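Local coordinates for SusD superfamily protein (PDB 3JQ0) that probably binds sugars or related nutrients at the outer membrane of Bacteroides vulgatus, at residues T13-G18 / I82-A87; Q155-I160 / N204-I209; A322-D327 / V332-P337. One frame throughout, in Å; residues are numbered along the deposited sequence. Where two conformers were deposited one is given.

Interaction 1 of 3, residues T13-G18 / I82-A87; sequences TAFNTG and INQMIA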
ATOM      1  N   THR A  13       1.176 -26.325   9.335  1.00 14.28           N
ATOM      2  CA  THR A  13       1.115 -25.804   7.976  1.00 14.28           C
ATOM      3  C   THR A  13      -0.263 -25.168   7.733  1.00 13.84           C
ATOM      4  O   THR A  13      -0.364 -24.052   7.210  1.00 14.08           O
ATOM      5  CB  THR A  13       1.388 -26.899   6.964  1.00 15.17           C
ATOM      6  OG1 THR A  13       2.715 -27.395   7.167  1.00 17.33           O
ATOM      7  CG2 THR A  13       1.214 -26.380   5.545  1.00 18.17           C
ATOM      8  N   ALA A  14      -1.323 -25.889   8.110  1.00 14.44           N
ATOM      9  CA  ALA A  14      -2.684 -25.425   7.879  1.00 14.16           C
ATOM     10  C   ALA A  14      -2.941 -24.152   8.681  1.00 13.23           C
ATOM     11  O   ALA A  14      -3.580 -23.221   8.203  1.00 12.98           O
ATOM     12  CB  ALA A  14      -3.689 -26.519   8.269  1.00 16.33           C
ATOM     13  N   PHE A  15      -2.515 -24.111   9.929  1.00 12.00           N
ATOM     14  CA  PHE A  15      -2.789 -22.926  10.759  1.00 12.21           C
ATOM     15  C   PHE A  15      -2.044 -21.692  10.215  1.00 10.34           C
ATOM     16  O   PHE A  15      -2.619 -20.609  10.133  1.00 11.38           O
ATOM     17  CB  PHE A  15      -2.431 -23.187  12.232  1.00 13.04           C
ATOM     18  CG  PHE A  15      -3.116 -22.263  13.187  1.00 13.07           C
ATOM     19  CD1 PHE A  15      -2.583 -21.038  13.535  1.00 12.41           C
ATOM     20  CD2 PHE A  15      -4.355 -22.604  13.700  1.00 15.05           C
ATOM     21  CE1 PHE A  15      -3.211 -20.218  14.383  1.00 12.61           C
ATOM     22  CE2 PHE A  15      -4.989 -21.797  14.587  1.00 15.08           C
ATOM     23  CZ  PHE A  15      -4.404 -20.582  14.942  1.00 14.51           C
ATOM     24  N   ASN A  16      -0.798 -21.899   9.817  1.00 10.66           N
ATOM     25  CA  ASN A  16      -0.015 -20.825   9.221  1.00 10.32           C
ATOM     26  C   ASN A  16      -0.665 -20.304   7.937  1.00 10.00           C
ATOM     27  O   ASN A  16      -0.728 -19.095   7.660  1.00 10.13           O
ATOM     28  CB  ASN A  16       1.418 -21.296   8.936  1.00 10.26           C
ATOM     29  CG  ASN A  16       2.319 -20.176   8.504  1.00  9.51           C
ATOM     30  OD1 ASN A  16       2.343 -19.097   9.134  1.00 10.73           O
ATOM     31  ND2 ASN A  16       3.110 -20.422   7.455  1.00 11.10           N
ATOM     32  N   THR A  17      -1.163 -21.244   7.125  1.00 10.37           N
ATOM     33  CA  THR A  17      -1.840 -20.893   5.904  1.00 11.00           C
ATOM     34  C   THR A  17      -3.093 -20.056   6.252  1.00 10.72           C
ATOM     35  O   THR A  17      -3.392 -19.043   5.603  1.00 11.24           O
ATOM     36  CB  THR A  17      -2.170 -22.169   5.091  1.00 12.00           C
ATOM     37  OG1 THR A  17      -0.928 -22.791   4.775  1.00 14.25           O
ATOM     38  CG2 THR A  17      -2.936 -21.844   3.819  1.00 14.37           C
ATOM     39  N   GLY A  18      -3.808 -20.472   7.300  1.00 10.93           N
ATOM     40  CA  GLY A  18      -4.952 -19.731   7.759  1.00 10.89           C
ATOM     41  C   GLY A  18      -4.616 -18.318   8.237  1.00  9.60           C
ATOM     42  O   GLY A  18      -5.406 -17.373   7.979  1.00 10.34           O
ATOM     43  N   ILE A  82      -2.659 -15.302  15.720  1.00 10.11           N
ATOM     44  CA  ILE A  82      -1.206 -15.254  15.645  1.00  9.79           C
ATOM     45  C   ILE A  82      -0.631 -15.626  17.022  1.00 10.04           C
ATOM     46  O   ILE A  82       0.365 -16.355  17.131  1.00 11.44           O
ATOM     47  CB  ILE A  82      -0.696 -13.865  15.179  1.00  8.97           C
ATOM     48  CG1 ILE A  82      -1.139 -13.557  13.738  1.00  9.81           C
ATOM     49  CG2 ILE A  82       0.818 -13.808  15.318  1.00 10.67           C
ATOM     50  CD1 ILE A  82      -0.965 -12.096  13.327  1.00 10.21           C
ATOM     51  N   ASN A  83      -1.203 -15.039  18.069  1.00 11.05           N
ATOM     52  CA  ASN A  83      -0.728 -15.323  19.425  1.00 11.78           C
ATOM     53  C   ASN A  83      -0.787 -16.807  19.776  1.00 12.26           C
ATOM     54  O   ASN A  83       0.132 -17.376  20.380  1.00 13.35           O
ATOM     55  CB  ASN A  83      -1.522 -14.519  20.433  1.00 11.85           C
ATOM     56  CG  ASN A  83      -1.295 -13.002  20.309  1.00 11.52           C
ATOM     57  OD1 ASN A  83      -0.335 -12.537  19.694  1.00 12.35           O
ATOM     58  ND2 ASN A  83      -2.187 -12.229  20.898  1.00 11.55           N
ATOM     59  N   GLN A  84      -1.850 -17.463  19.347  1.00 11.82           N
ATOM     60  CA  GLN A  84      -1.951 -18.912  19.456  1.00 12.67           C
ATOM     61  C   GLN A  84      -0.847 -19.647  18.685  1.00 12.51           C
ATOM     62  O   GLN A  84      -0.194 -20.537  19.238  1.00 13.26           O
ATOM     63  CB  GLN A  84      -3.328 -19.349  18.979  1.00 13.57           C
ATOM     64  CG  GLN A  84      -3.581 -20.838  19.068  1.00 15.34           C
ATOM     65  CD  GLN A  84      -4.975 -21.248  18.670  1.00 19.25           C
ATOM     66  OE1 GLN A  84      -5.814 -20.409  18.314  1.00 23.00           O
ATOM     67  NE2 GLN A  84      -5.223 -22.549  18.699  1.00 25.04           N
HETATM   68  N   MSE A  85      -0.616 -19.259  17.423  1.00 12.32           N
HETATM   69  CA  MSE A  85       0.463 -19.874  16.673  1.00 11.96           C
HETATM   70  C   MSE A  85       1.799 -19.712  17.382  1.00 12.22           C
HETATM   71  O   MSE A  85       2.603 -20.645  17.432  1.00 13.43           O
HETATM   72  CB  MSE A  85       0.547 -19.271  15.257  1.00 10.98           C
HETATM   73  CG  MSE A  85       1.582 -19.864  14.354  1.00 11.77           C
HETATM   74 SE   MSE A  85       1.090 -21.659  13.818  1.00 11.61          SE
HETATM   75  CE  MSE A  85       2.638 -22.026  12.667  1.00 12.03           C
ATOM     76  N   ILE A  86       2.086 -18.520  17.910  1.00 12.04           N
ATOM     77  CA  ILE A  86       3.351 -18.294  18.605  1.00 12.46           C
ATOM     78  C   ILE A  86       3.502 -19.276  19.781  1.00 13.78           C
ATOM     79  O   ILE A  86       4.551 -19.923  19.962  1.00 14.77           O
ATOM     80  CB  ILE A  86       3.523 -16.829  19.081  1.00 12.29           C
ATOM     81  CG1 ILE A  86       3.683 -15.904  17.872  1.00 12.34           C
ATOM     82  CG2 ILE A  86       4.724 -16.686  20.058  1.00 13.36           C
ATOM     83  CD1 ILE A  86       3.461 -14.422  18.171  1.00 13.40           C
ATOM     84  N   ALA A  87       2.461 -19.363  20.581  1.00 13.67           N
ATOM     85  CA  ALA A  87       2.536 -20.259  21.749  1.00 14.76           C
ATOM     86  C   ALA A  87       2.715 -21.725  21.351  1.00 14.97           C
ATOM     87  O   ALA A  87       3.614 -22.422  21.862  1.00 17.70           O
ATOM     88  CB  ALA A  87       1.315 -20.102  22.591  1.00 15.44           C
TER
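The selenomethionine side chain of M85 runs past F15 across two helices whose short segments cross at 151°, close to antiparallel, with axes 10.5 Å apart. Followed outward, it illustrates how a flexible selenoether chain can touch an aromatic ring with its selenium and the CB of N16 with its methyl group. CB comes first, lying 4.0 Å from CE1 of F15. The chain then leaves with CG anti to the backbone N (chi1 -177°) and bends at the next bond (chi2 71°), and the M85 and F15 side chains slide past each other in opposite directions. SE settles 3.7 Å from F15 CD1 and 4.9 Å from the ring centroid, in an oblique Met-aromatic contact. The terminal CE goes further, to 4.0 Å from CB of N16, so the last atom of M85 meets the first side-chain carbon of the residue after F15. The far end of the ring belongs to another partner: CZ of F15 is 3.7 Å from OE1 of Q84, whose extended chain crosses the phenylalanine at about a right angle. No hydrogen bond links the segments, and the amide of N16 is bound instead to E106. Helices 9-25 and 75-91 are thus joined beside helix 97-122, whose Y103 touches both N16 and M85, while W6 from the N-terminal loop meets the F15 ring and Q84.

Interaction 2 of 3, residues Q155-I160 / N204-I209; sequences QIKKDI and NSDYTI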
ATOM      1  N   GLN A 155       6.579  -2.637  21.690  1.00  9.31           N
ATOM      2  CA  GLN A 155       6.161  -4.002  21.414  1.00  9.38           C
ATOM      3  C   GLN A 155       6.411  -4.375  19.946  1.00  8.94           C
ATOM      4  O   GLN A 155       6.880  -5.495  19.661  1.00  9.51           O
ATOM      5  CB  GLN A 155       4.689  -4.190  21.783  1.00  9.76           C
ATOM      6  CG  GLN A 155       4.220  -5.624  21.528  1.00 11.40           C
ATOM      7  CD  GLN A 155       4.910  -6.650  22.396  1.00 12.03           C
ATOM      8  OE1 GLN A 155       5.196  -6.374  23.560  1.00 13.95           O
ATOM      9  NE2 GLN A 155       5.205  -7.831  21.831  1.00 12.99           N
ATOM     10  N   ILE A 156       6.127  -3.464  19.029  1.00  8.53           N
ATOM     11  CA  ILE A 156       6.411  -3.689  17.631  1.00  9.12           C
ATOM     12  C   ILE A 156       7.910  -4.025  17.467  1.00  8.31           C
ATOM     13  O   ILE A 156       8.271  -4.981  16.759  1.00  8.71           O
ATOM     14  CB  ILE A 156       5.980  -2.469  16.769  1.00  8.89           C
ATOM     15  CG1 ILE A 156       4.472  -2.370  16.706  1.00  8.73           C
ATOM     16  CG2 ILE A 156       6.618  -2.477  15.382  1.00  9.06           C
ATOM     17  CD1 ILE A 156       3.958  -1.009  16.268  1.00  8.98           C
ATOM     18  N   LYS A 157       8.763  -3.213  18.083  1.00  8.92           N
ATOM     19  CA  LYS A 157      10.205  -3.424  17.986  1.00  8.55           C
ATOM     20  C   LYS A 157      10.638  -4.761  18.604  1.00  8.90           C
ATOM     21  O   LYS A 157      11.529  -5.433  18.096  1.00  9.38           O
ATOM     22  CB  LYS A 157      10.969  -2.260  18.571  1.00  9.18           C
ATOM     23  CG  LYS A 157      10.878  -1.031  17.712  1.00  9.38           C
ATOM     24  CD  LYS A 157      11.507   0.180  18.350  1.00 10.24           C
ATOM     25  CE  LYS A 157      11.488   1.380  17.411  1.00 11.72           C
ATOM     26  NZ  LYS A 157      12.024   2.574  18.145  1.00 14.46           N
ATOM     27  N   LYS A 158      10.005  -5.151  19.715  1.00  9.34           N
ATOM     28  CA  LYS A 158      10.307  -6.420  20.340  0.52  9.22           C
ATOM     29  C   LYS A 158       9.941  -7.591  19.433  1.00  8.97           C
ATOM     30  O   LYS A 158      10.679  -8.561  19.316  1.00  9.76           O
ATOM     31  CB  LYS A 158       9.571  -6.483  21.685  0.52  9.36           C
ATOM     32  CG  LYS A 158       9.876  -7.707  22.556  0.52 10.41           C
ATOM     33  CD  LYS A 158       9.055  -7.691  23.831  0.52 12.56           C
ATOM     34  CE  LYS A 158       9.286  -8.961  24.651  0.52 15.32           C
ATOM     35  NZ  LYS A 158       8.329  -9.173  25.756  0.52 19.51           N
ATOM     36  N   ASP A 159       8.769  -7.480  18.791  1.00  9.04           N
ATOM     37  CA  ASP A 159       8.343  -8.531  17.867  1.00  8.84           C
ATOM     38  C   ASP A 159       9.206  -8.569  16.606  1.00  8.78           C
ATOM     39  O   ASP A 159       9.461  -9.646  16.082  1.00  9.39           O
ATOM     40  CB  ASP A 159       6.871  -8.340  17.557  1.00  8.76           C
ATOM     41  CG  ASP A 159       5.975  -8.794  18.690  1.00  9.61           C
ATOM     42  OD1 ASP A 159       6.397  -9.656  19.492  1.00 11.22           O
ATOM     43  OD2 ASP A 159       4.793  -8.324  18.725  1.00 10.39           O
ATOM     44  N   ILE A 160       9.623  -7.406  16.093  1.00  8.70           N
ATOM     45  CA  ILE A 160      10.536  -7.363  14.956  1.00  8.72           C
ATOM     46  C   ILE A 160      11.851  -8.094  15.337  1.00  8.94           C
ATOM     47  O   ILE A 160      12.389  -8.889  14.560  1.00  9.16           O
ATOM     48  CB  ILE A 160      10.806  -5.920  14.498  1.00  8.87           C
ATOM     49  CG1 ILE A 160       9.565  -5.357  13.806  1.00  9.41           C
ATOM     50  CG2 ILE A 160      12.058  -5.848  13.628  1.00  9.71           C
ATOM     51  CD1 ILE A 160       9.593  -3.864  13.603  1.00 10.74           C
ATOM     52  N   ASN A 204      18.618  10.311  14.475  1.00  9.37           N
ATOM     53  CA  ASN A 204      19.545   9.702  13.570  1.00  9.30           C
ATOM     54  C   ASN A 204      19.844   8.244  13.893  1.00  8.74           C
ATOM     55  O   ASN A 204      20.023   7.437  12.974  1.00  9.55           O
ATOM     56  CB  ASN A 204      20.821  10.526  13.468  1.00 10.30           C
ATOM     57  CG  ASN A 204      20.582  11.870  12.867  1.00 13.60           C
ATOM     58  OD1 ASN A 204      19.682  12.056  12.053  1.00 15.76           O
ATOM     59  ND2 ASN A 204      21.357  12.825  13.268  1.00 17.44           N
ATOM     60  N   SER A 205      19.897   7.878  15.178  1.00  7.90           N
ATOM     61  CA  SER A 205      20.181   6.505  15.480  1.00  8.14           C
ATOM     62  C   SER A 205      19.084   5.540  14.965  1.00  8.25           C
ATOM     63  O   SER A 205      19.377   4.431  14.512  1.00  8.56           O
ATOM     64  CB  SER A 205      20.433   6.335  16.956  1.00 10.11           C
ATOM     65  OG  SER A 205      19.357   6.685  17.728  1.00 13.26           O
ATOM     66  N   ASP A 206      17.849   5.971  15.017  1.00  7.80           N
ATOM     67  CA  ASP A 206      16.746   5.198  14.439  1.00  7.32           C
ATOM     68  C   ASP A 206      16.803   5.199  12.904  1.00  7.01           C
ATOM     69  O   ASP A 206      16.546   4.175  12.287  1.00  7.98           O
ATOM     70  CB  ASP A 206      15.395   5.713  14.897  1.00  7.40           C
ATOM     71  CG  ASP A 206      15.001   5.236  16.288  1.00  8.48           C
ATOM     72  OD1 ASP A 206      15.696   4.353  16.855  1.00  9.74           O
ATOM     73  OD2 ASP A 206      13.962   5.733  16.766  1.00  9.21           O
ATOM     74  N   TYR A 207      17.154   6.332  12.275  1.00  7.44           N
ATOM     75  CA  TYR A 207      17.321   6.362  10.807  1.00  7.64           C
ATOM     76  C   TYR A 207      18.425   5.423  10.358  1.00  7.30           C
ATOM     77  O   TYR A 207      18.300   4.770   9.311  1.00  8.11           O
ATOM     78  CB  TYR A 207      17.598   7.786  10.347  1.00  7.82           C
ATOM     79  CG  TYR A 207      16.516   8.802  10.654  1.00  7.52           C
ATOM     80  CD1 TYR A 207      15.160   8.468  10.740  1.00  7.18           C
ATOM     81  CD2 TYR A 207      16.865  10.126  10.886  1.00  7.71           C
ATOM     82  CE1 TYR A 207      14.209   9.432  10.956  1.00  7.58           C
ATOM     83  CE2 TYR A 207      15.925  11.115  11.145  1.00  7.90           C
ATOM     84  CZ  TYR A 207      14.593  10.744  11.162  1.00  7.40           C
ATOM     85  OH  TYR A 207      13.582  11.669  11.373  1.00  9.11           O
ATOM     86  N   THR A 208      19.500   5.317  11.140  1.00  8.26           N
ATOM     87  CA  THR A 208      20.568   4.376  10.823  1.00  8.50           C
ATOM     88  C   THR A 208      20.094   2.933  10.878  1.00  7.56           C
ATOM     89  O   THR A 208      20.360   2.126   9.996  1.00  8.15           O
ATOM     90  CB  THR A 208      21.793   4.605  11.740  1.00  8.79           C
ATOM     91  OG1 THR A 208      22.307   5.904  11.488  1.00 10.81           O
ATOM     92  CG2 THR A 208      22.844   3.542  11.565  1.00 11.14           C
ATOM     93  N   ILE A 209      19.339   2.584  11.927  1.00  7.47           N
ATOM     94  CA  ILE A 209      18.742   1.243  12.005  1.00  7.35           C
ATOM     95  C   ILE A 209      17.851   0.978  10.796  1.00  6.83           C
ATOM     96  O   ILE A 209      17.879  -0.092  10.206  1.00  7.35           O
ATOM     97  CB  ILE A 209      18.004   1.037  13.358  1.00  7.61           C
ATOM     98  CG1 ILE A 209      19.033   1.075  14.508  1.00  8.75           C
ATOM     99  CG2 ILE A 209      17.231  -0.257  13.357  1.00  8.78           C
ATOM    100  CD1 ILE A 209      18.404   1.264  15.856  1.00 10.38           C
TER
HETATM  101  O   HOH W   1      14.757   2.697  18.747  1.00 12.63           O
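K157 and D206 reach for each other over a wide gap, with CA atoms 11.4 Å apart, and only 45 Å² is buried between the two helical segments. The direct ionic term is long: NZ of K157 stands 4.0 Å from OD2 of D206, with the two side chains crossing at about a right angle. The lysine spans the distance because its chain is fully extended beyond CG, and D206 turns its carboxylate towards it although its own CB does not point there.

Solvent supplies the shorter link. One water accepts from K157 NZ at 2.8 Å and donates to D206 OD1 at 2.7 Å, so the two carboxylate oxygens divide their work, OD1 taking the water and OD2 lying nearer the ammonium group. OD2 has a firmer mate in the hydroxyl of S196, which is also hydrogen-bonded to K157 NZ. The pair is therefore bridged twice, once by water and once by a serine. D206 sits in the first turn of its helix, where the helix dipole would probably favour a negative group.

Hydrogen bonding within a segment appears on helix 149-167, where Q155 NE2 donates to D159 OD2 at 3.2 Å along a nearly straight path (169°), meeting the oxygen from above the carboxylate plane. D159 also forms a salt bridge with R111.

Helix 182-199 supports the K157-D206 pair through S196 and Y193. Y193 gives K157 a cation-pi partner and also touches D206 and I209, and K189 of the same helix meets I160. K157 thus extends from helix 149-167 to helix 204-217 beside helix 182-199, while helix 97-122 packs against I156 and D159.

Interaction 3 of 3, residues A322-D327 / V332-P337; sequences AVYKKD and VSYFGP
Y334 turns an edge to the face of Y324 across the hairpin: the planes stand 71° apart, the centroids 5.9 Å, and the same Y334 ring has A322 CB at its edge, 3.9 Å from CE1. Beside this edge-to-face ring pair lies a lysine-on-ring contact, in which F335 presents a face. In one of the two conformers of K325, chi1 (-73°) and an extended chi2 put CD over the ring centre, a CH-pi contact 3.7 Å from the F335 centroid. The bend at chi3 then sets the course of CE and NZ, and NZ ends off-centre, 4.5 Å from that centroid, in a cation-pi contact. V332 adds its CG1 against Y324 CB and its CG2 beside the K326 chain.

The register shifts by one residue at a classic beta bulge, and the side chains of the paired Y324 and Y334 diverge. F335 and G336 both face V323, whose O accepts two N-H groups: F335 N at 2.9 Å, in the carbonyl plane on a lone pair, and G336 N at 3.2 Å, tilted from it. Were F335 replaced by an alanine, K325 would lose the face under its CD and its ammonium group would probably be free to swing. Y334 OH is bound to R302 O. Backbone bonds thus set the register, while the F335 face takes both the aliphatic CD and, off-centre, the charged NZ of K325.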
ATOM      1  N   ALA A 322      -7.254   7.503 -19.435  1.00  6.96           N
ATOM      2  CA  ALA A 322      -8.158   8.621 -19.692  1.00  6.84           C
ATOM      3  C   ALA A 322      -9.315   8.136 -20.548  1.00  6.83           C
ATOM      4  O   ALA A 322      -9.108   7.559 -21.626  1.00  8.59           O
ATOM      5  CB  ALA A 322      -7.389   9.754 -20.408  1.00  8.32           C
ATOM      6  N   VAL A 323     -10.520   8.471 -20.125  1.00  6.60           N
ATOM      7  CA  VAL A 323     -11.694   8.319 -20.962  1.00  6.36           C
ATOM      8  C   VAL A 323     -12.245   9.700 -21.333  1.00  6.33           C
ATOM      9  O   VAL A 323     -12.052  10.688 -20.628  1.00  6.82           O
ATOM     10  CB  VAL A 323     -12.768   7.411 -20.319  1.00  7.16           C
ATOM     11  CG1 VAL A 323     -12.212   6.002 -20.057  1.00  8.39           C
ATOM     12  CG2 VAL A 323     -13.387   7.989 -19.047  1.00  8.39           C
ATOM     13  N   TYR A 324     -12.859   9.708 -22.491  1.00  6.64           N
ATOM     14  CA  TYR A 324     -13.348  10.879 -23.175  1.00  7.03           C
ATOM     15  C   TYR A 324     -14.821  10.675 -23.469  1.00  6.30           C
ATOM     16  O   TYR A 324     -15.395   9.584 -23.333  1.00  7.30           O
ATOM     17  CB  TYR A 324     -12.541  11.113 -24.492  1.00  7.01           C
ATOM     18  CG  TYR A 324     -11.078  11.333 -24.263  1.00  7.42           C
ATOM     19  CD1 TYR A 324     -10.229  10.273 -23.938  1.00  7.91           C
ATOM     20  CD2 TYR A 324     -10.529  12.605 -24.369  1.00  7.84           C
ATOM     21  CE1 TYR A 324      -8.892  10.476 -23.698  1.00  9.50           C
ATOM     22  CE2 TYR A 324      -9.181  12.810 -24.127  1.00  9.44           C
ATOM     23  CZ  TYR A 324      -8.372  11.759 -23.752  1.00 10.19           C
ATOM     24  OH  TYR A 324      -7.015  11.954 -23.503  1.00 12.67           O
ATOM     25  N   LYS A 325     -15.480  11.743 -23.916  1.00  6.88           N
ATOM     26  CA  LYS A 325     -16.787  11.604 -24.556  0.51  7.86           C
ATOM     27  C   LYS A 325     -16.778  12.435 -25.838  1.00  8.23           C
ATOM     28  O   LYS A 325     -16.169  13.534 -25.913  1.00  9.36           O
ATOM     29  CB  LYS A 325     -17.939  11.989 -23.615  0.51  8.75           C
ATOM     30  CG  LYS A 325     -18.205  10.956 -22.515  0.51  9.50           C
ATOM     31  CD  LYS A 325     -19.088  11.468 -21.380  0.51 11.77           C
ATOM     32  CE  LYS A 325     -20.488  11.779 -21.767  0.51 13.22           C
ATOM     33  NZ  LYS A 325     -21.213  12.439 -20.576  0.51 13.91           N
ATOM     34  N   LYS A 326     -17.458  11.912 -26.843  1.00  7.58           N
ATOM     35  CA  LYS A 326     -17.617  12.609 -28.113  1.00  7.69           C
ATOM     36  C   LYS A 326     -19.052  13.092 -28.176  1.00  7.51           C
ATOM     37  O   LYS A 326     -19.992  12.275 -28.153  1.00  8.67           O
ATOM     38  CB  LYS A 326     -17.332  11.667 -29.263  1.00  8.48           C
ATOM     39  CG  LYS A 326     -17.432  12.402 -30.637  1.00 10.10           C
ATOM     40  CD  LYS A 326     -16.834  11.576 -31.743  1.00 12.26           C
ATOM     41  CE  LYS A 326     -17.588  10.362 -31.992  1.00 15.08           C
ATOM     42  NZ  LYS A 326     -16.973   9.559 -33.121  1.00 19.38           N
ATOM     43  N   ASP A 327     -19.266  14.377 -28.226  1.00  8.20           N
ATOM     44  CA  ASP A 327     -20.603  14.927 -28.241  1.00  8.50           C
ATOM     45  C   ASP A 327     -21.244  14.789 -29.618  1.00  8.11           C
ATOM     46  O   ASP A 327     -20.620  14.331 -30.579  1.00  8.49           O
ATOM     47  CB  ASP A 327     -20.603  16.341 -27.639  1.00  9.48           C
ATOM     48  CG  ASP A 327     -19.867  17.335 -28.429  1.00  8.82           C
ATOM     49  OD1 ASP A 327     -19.844  17.248 -29.675  1.00  8.87           O
ATOM     50  OD2 ASP A 327     -19.378  18.286 -27.762  1.00  9.64           O
ATOM     51  N   VAL A 332     -14.556  15.824 -29.236  1.00  7.53           N
ATOM     52  CA  VAL A 332     -14.039  14.863 -28.271  1.00  7.89           C
ATOM     53  C   VAL A 332     -13.434  15.623 -27.111  1.00  8.39           C
ATOM     54  O   VAL A 332     -12.544  16.451 -27.318  1.00  9.53           O
ATOM     55  CB  VAL A 332     -13.011  13.948 -28.921  1.00  8.68           C
ATOM     56  CG1 VAL A 332     -12.396  12.943 -27.907  1.00  9.97           C
ATOM     57  CG2 VAL A 332     -13.576  13.208 -30.144  1.00  9.35           C
ATOM     58  N   SER A 333     -13.904  15.375 -25.891  1.00  8.12           N
ATOM     59  CA  SER A 333     -13.473  16.088 -24.686  0.55  7.94           C
ATOM     60  C   SER A 333     -13.042  15.070 -23.616  1.00  7.77           C
ATOM     61  O   SER A 333     -13.739  14.069 -23.407  1.00  8.64           O
ATOM     62  CB  SER A 333     -14.650  16.918 -24.174  0.55  7.89           C
ATOM     63  OG  SER A 333     -14.946  17.945 -25.119  0.55  8.61           O
ATOM     64  N   TYR A 334     -11.973  15.372 -22.902  1.00  8.14           N
ATOM     65  CA  TYR A 334     -11.539  14.588 -21.775  1.00  7.93           C
ATOM     66  C   TYR A 334     -12.625  14.572 -20.712  1.00  7.18           C
ATOM     67  O   TYR A 334     -13.179  15.624 -20.380  1.00  8.51           O
ATOM     68  CB  TYR A 334     -10.270  15.195 -21.203  1.00  8.26           C
ATOM     69  CG  TYR A 334      -9.813  14.604 -19.886  1.00  7.73           C
ATOM     70  CD1 TYR A 334      -9.402  13.273 -19.793  1.00  8.02           C
ATOM     71  CD2 TYR A 334      -9.795  15.344 -18.733  1.00  8.52           C
ATOM     72  CE1 TYR A 334      -9.000  12.727 -18.566  1.00  8.10           C
ATOM     73  CE2 TYR A 334      -9.418  14.822 -17.531  1.00  8.81           C
ATOM     74  CZ  TYR A 334      -8.988  13.506 -17.453  1.00  7.36           C
ATOM     75  OH  TYR A 334      -8.588  12.948 -16.261  1.00  8.01           O
ATOM     76  N   PHE A 335     -12.926  13.393 -20.195  1.00  7.06           N
ATOM     77  CA  PHE A 335     -13.994  13.225 -19.220  1.00  7.31           C
ATOM     78  C   PHE A 335     -13.418  12.884 -17.840  1.00  7.57           C
ATOM     79  O   PHE A 335     -13.788  13.497 -16.836  1.00  9.16           O
ATOM     80  CB  PHE A 335     -15.021  12.237 -19.730  1.00  7.63           C
ATOM     81  CG  PHE A 335     -16.283  12.175 -18.874  1.00  8.30           C
ATOM     82  CD1 PHE A 335     -17.099  13.289 -18.723  1.00 10.23           C
ATOM     83  CD2 PHE A 335     -16.650  11.005 -18.229  1.00  8.92           C
ATOM     84  CE1 PHE A 335     -18.241  13.198 -17.902  1.00 10.48           C
ATOM     85  CE2 PHE A 335     -17.792  10.920 -17.472  1.00  9.72           C
ATOM     86  CZ  PHE A 335     -18.572  12.014 -17.300  1.00 10.66           C
ATOM     87  N   GLY A 336     -12.519  11.916 -17.765  1.00  6.94           N
ATOM     88  CA  GLY A 336     -11.859  11.630 -16.519  1.00  6.50           C
ATOM     89  C   GLY A 336     -11.018  10.386 -16.620  1.00  6.66           C
ATOM     90  O   GLY A 336     -11.004   9.698 -17.645  1.00  7.17           O
ATOM     91  N   PRO A 337     -10.372  10.033 -15.501  1.00  6.60           N
ATOM     92  CA  PRO A 337      -9.504   8.843 -15.463  1.00  6.55           C
ATOM     93  C   PRO A 337     -10.223   7.656 -14.860  1.00  6.44           C
ATOM     94  O   PRO A 337     -11.114   7.817 -13.989  1.00  6.81           O
ATOM     95  CB  PRO A 337      -8.354   9.313 -14.561  1.00  7.01           C
ATOM     96  CG  PRO A 337      -9.054  10.170 -13.562  1.00  7.27           C
ATOM     97  CD  PRO A 337     -10.179  10.859 -14.280  1.00  6.78           C
TER
HETATM   98  O   HOH W   2     -17.634  17.973 -25.643  0.50 12.30           O

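In the fold
The three interactions follow one another along the chain without nesting. Interactions 1 and 2 both join helices: their centres are about 25 Å apart, their nearest atoms about 6 Å, and helix 97-122 borders both, with R111 reaching N83 of the first and D159 of the second. Interaction 3 lies on the opposite side of the chain's centre, its centre about 50 Å from that of interaction 1 and about 48 Å from that of interaction 2. It is the hairpin of strands 320-326 and 332-339, one of the few strand elements in a chain that is mostly helical with little strand.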